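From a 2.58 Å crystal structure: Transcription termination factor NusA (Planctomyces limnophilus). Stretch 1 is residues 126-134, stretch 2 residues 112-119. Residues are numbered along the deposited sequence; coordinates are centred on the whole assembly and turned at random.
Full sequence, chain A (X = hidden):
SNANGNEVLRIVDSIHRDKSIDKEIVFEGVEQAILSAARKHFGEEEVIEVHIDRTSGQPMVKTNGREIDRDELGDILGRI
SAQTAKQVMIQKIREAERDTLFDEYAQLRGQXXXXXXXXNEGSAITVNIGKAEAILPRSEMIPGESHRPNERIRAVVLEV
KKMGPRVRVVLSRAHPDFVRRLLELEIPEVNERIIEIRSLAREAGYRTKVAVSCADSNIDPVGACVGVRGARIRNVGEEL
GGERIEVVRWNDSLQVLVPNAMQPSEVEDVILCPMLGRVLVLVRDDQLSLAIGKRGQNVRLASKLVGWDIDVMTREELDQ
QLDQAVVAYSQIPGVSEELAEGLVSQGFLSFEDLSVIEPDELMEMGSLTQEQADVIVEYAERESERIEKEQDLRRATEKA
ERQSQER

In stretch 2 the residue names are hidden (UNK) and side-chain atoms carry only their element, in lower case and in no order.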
# COMPACT_ATOMS: atom_id res chain seq x y z
N THR A 126 -17.18 -7.15 7.12
CA THR A 126 -17.37 -6.09 8.10
C THR A 126 -16.89 -6.54 9.47
O THR A 126 -17.38 -7.52 10.03
CB THR A 126 -18.85 -5.66 8.19
OG1 THR A 126 -19.32 -5.31 6.88
CG2 THR A 126 -18.99 -4.46 9.11
N VAL A 127 -15.92 -5.81 10.02
CA VAL A 127 -15.32 -6.16 11.30
C VAL A 127 -15.62 -5.11 12.37
O VAL A 127 -15.41 -3.91 12.15
CB VAL A 127 -13.79 -6.32 11.17
CG1 VAL A 127 -13.18 -6.70 12.51
CG2 VAL A 127 -13.46 -7.36 10.11
N ASN A 128 -16.10 -5.56 13.52
CA ASN A 128 -16.40 -4.65 14.62
C ASN A 128 -15.23 -4.55 15.60
O ASN A 128 -14.93 -5.50 16.32
CB ASN A 128 -17.66 -5.10 15.37
CG ASN A 128 -17.95 -4.25 16.58
OD1 ASN A 128 -17.66 -3.05 16.60
ND2 ASN A 128 -18.54 -4.85 17.60
N ILE A 129 -14.60 -3.39 15.63
CA ILE A 129 -13.49 -3.14 16.54
C ILE A 129 -14.00 -2.45 17.80
O ILE A 129 -13.22 -2.06 18.68
CB ILE A 129 -12.39 -2.30 15.86
CG1 ILE A 129 -12.94 -0.93 15.45
CG2 ILE A 129 -11.86 -3.03 14.64
CD1 ILE A 129 -12.11 -0.23 14.39
N GLY A 130 -15.32 -2.30 17.87
CA GLY A 130 -16.02 -1.88 19.07
C GLY A 130 -16.24 -0.38 19.21
O GLY A 130 -17.20 0.04 19.87
N LYS A 131 -15.38 0.42 18.60
CA LYS A 131 -15.65 1.85 18.47
C LYS A 131 -16.51 2.11 17.24
O LYS A 131 -17.45 2.91 17.28
CB LYS A 131 -14.35 2.64 18.40
CG LYS A 131 -13.62 2.75 19.73
CD LYS A 131 -12.41 3.66 19.63
CE LYS A 131 -11.79 3.89 21.00
NZ LYS A 131 -12.72 4.59 21.93
N ALA A 132 -16.18 1.42 16.15
CA ALA A 132 -16.87 1.60 14.88
C ALA A 132 -16.71 0.36 14.01
O ALA A 132 -15.85 -0.48 14.26
CB ALA A 132 -16.35 2.83 14.16
N GLU A 133 -17.54 0.25 12.98
CA GLU A 133 -17.46 -0.87 12.05
C GLU A 133 -16.44 -0.59 10.95
O GLU A 133 -16.47 0.46 10.30
CB GLU A 133 -18.84 -1.15 11.43
CG GLU A 133 -19.89 -1.59 12.43
CD GLU A 133 -19.65 -2.98 12.97
OE1 GLU A 133 -18.90 -3.75 12.34
OE2 GLU A 133 -20.22 -3.32 14.03
N ALA A 134 -15.54 -1.54 10.74
CA ALA A 134 -14.53 -1.43 9.69
C ALA A 134 -14.79 -2.48 8.61
O ALA A 134 -15.34 -3.55 8.89
CB ALA A 134 -13.14 -1.59 10.27
N UNK A 112 -1.66 -2.90 13.52
CA UNK A 112 -2.60 -3.99 13.74
C UNK A 112 -3.77 -3.56 14.62
O UNK A 112 -3.57 -2.96 15.68
c UNK A 112 -1.06 -5.95 13.36
c UNK A 112 -0.43 -7.23 13.89
c UNK A 112 -1.91 -5.21 14.39
c UNK A 112 -2.93 -6.16 14.99
N UNK A 113 -4.98 -3.85 14.16
CA UNK A 113 -6.19 -3.62 14.94
C UNK A 113 -6.99 -4.92 14.97
O UNK A 113 -7.02 -5.65 13.99
c UNK A 113 -6.25 -1.15 14.44
c UNK A 113 -8.35 -2.33 15.08
c UNK A 113 -7.02 -2.46 14.36
N UNK A 114 -7.63 -5.20 16.10
CA UNK A 114 -8.40 -6.43 16.24
C UNK A 114 -9.89 -6.16 16.40
O UNK A 114 -10.29 -5.07 16.82
c UNK A 114 -7.89 -7.24 17.44
o UNK A 114 -8.66 -8.41 17.62
N UNK A 115 -10.71 -7.14 16.03
CA UNK A 115 -12.15 -7.01 16.15
C UNK A 115 -12.87 -8.32 15.87
O UNK A 115 -12.24 -9.38 15.78
N UNK A 116 -14.19 -8.25 15.75
CA UNK A 116 -15.00 -9.43 15.47
C UNK A 116 -15.76 -9.28 14.16
O UNK A 116 -16.28 -8.21 13.85
c UNK A 116 -15.27 -10.08 17.89
o UNK A 116 -16.81 -8.55 16.83
c UNK A 116 -16.00 -9.71 16.60
N UNK A 117 -15.81 -10.36 13.39
CA UNK A 117 -16.53 -10.36 12.12
C UNK A 117 -18.04 -10.30 12.36
O UNK A 117 -18.59 -11.08 13.13
c UNK A 117 -14.71 -11.64 10.95
c UNK A 117 -17.04 -11.65 10.02
c UNK A 117 -16.20 -11.61 11.28
N UNK A 118 -18.70 -9.36 11.68
CA UNK A 118 -20.15 -9.21 11.81
C UNK A 118 -20.87 -9.76 10.58
O UNK A 118 -21.56 -10.78 10.66
c UNK A 118 -20.54 -7.74 12.01
c UNK A 118 -19.77 -7.13 13.17
o UNK A 118 -20.27 -7.00 10.82
N UNK A 119 -20.70 -9.08 9.45
CA UNK A 119 -21.29 -9.53 8.20
C UNK A 119 -20.21 -9.92 7.20
O UNK A 119 -19.21 -9.23 7.06
c UNK A 119 -26.62 -9.89 9.28
n UNK A 119 -26.48 -11.15 8.88
c UNK A 119 -22.19 -8.44 7.60
n UNK A 119 -27.74 -9.52 9.88
c UNK A 119 -23.44 -8.14 8.40
n UNK A 119 -25.64 -9.02 9.09
c UNK A 119 -24.37 -9.34 8.44

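Position 112 carries four side-chain carbons, forked at the first, with one arm two carbons long; that branching is isoleucine's. No side-chain atom of Ile-112 reaches stretch 1, and the residue takes no part in the contact.

At position 113 one carbon bears two others, three carbons in all and no heteroatom, which defines valine. One terminal carbon lies 3.6 Å from CG2 of Ile-129; in Val-113 this atom is CG1, and the pair is an apolar contact between side chains.

Position 114 has one carbon followed by one oxygen: serine. The CA-to-CB bond of Ser-114 points away from stretch 1, and its OG is hydrogen-bonded elsewhere in the structure. Its backbone still contributes, with O 3.4 Å from CG2 of Ile-129.

Position 115 has no side-chain atoms, so it is glycine. The local packing agrees: an ideal CB on Gly-115 would sit 2.6 Å from O of Asn-128 and 2.8 Å from CG1 of Val-127, both clashes. The absence of that atom lets the CA of Gly-115 approach the O of Asn-128 to 3.2 Å.

At position 116 the first carbon carries one oxygen and one carbon. This fork is threonine's, and the side-chain oxygen lies 3.8 Å from CB of Asn-128. The backbone of Thr-116 makes a reciprocal pair of hydrogen bonds, its N to O of Asn-128 (2.9 Å, 160°) and N of Asn-128 to its O (2.7 Å, 171°).

Position 117 repeats the three-carbon fork of valine. Val-117 pairs with Val-127 in a non-hydrogen-bonded antiparallel bridge, and both side chains lie on the same face of the sheet.

Position 118 again has one carbon bearing an oxygen and a carbon: threonine. Both N and OG1 of Thr-118 donate to O of Thr-126, at 2.8 Å and 3.0 Å, so one carbonyl accepts two bonds. Its CG2 lies 3.7 Å from CB of Asn-128 and 3.6 Å from OE1 of Glu-133.

At position 119 three carbons lead to a nitrogen, then to a carbon carrying two more nitrogens, a guanidinium group and hence arginine. The end of the Arg-119 side chain leads away, while its backbone O accepts from N of Thr-126 at 2.9 Å.

The contact is therefore built mainly on antiparallel backbone pairing, burying 435 Å² over both sides. Thr-116 and Asn-128 place their side chains on one face, Val-117 and Val-127 on the other. Beyond the paired strand, Ile-129 extends the contact through packing against Val-113 and the backbone of Ser-114.

Stretch 2 (112-119) IVSGTVTR
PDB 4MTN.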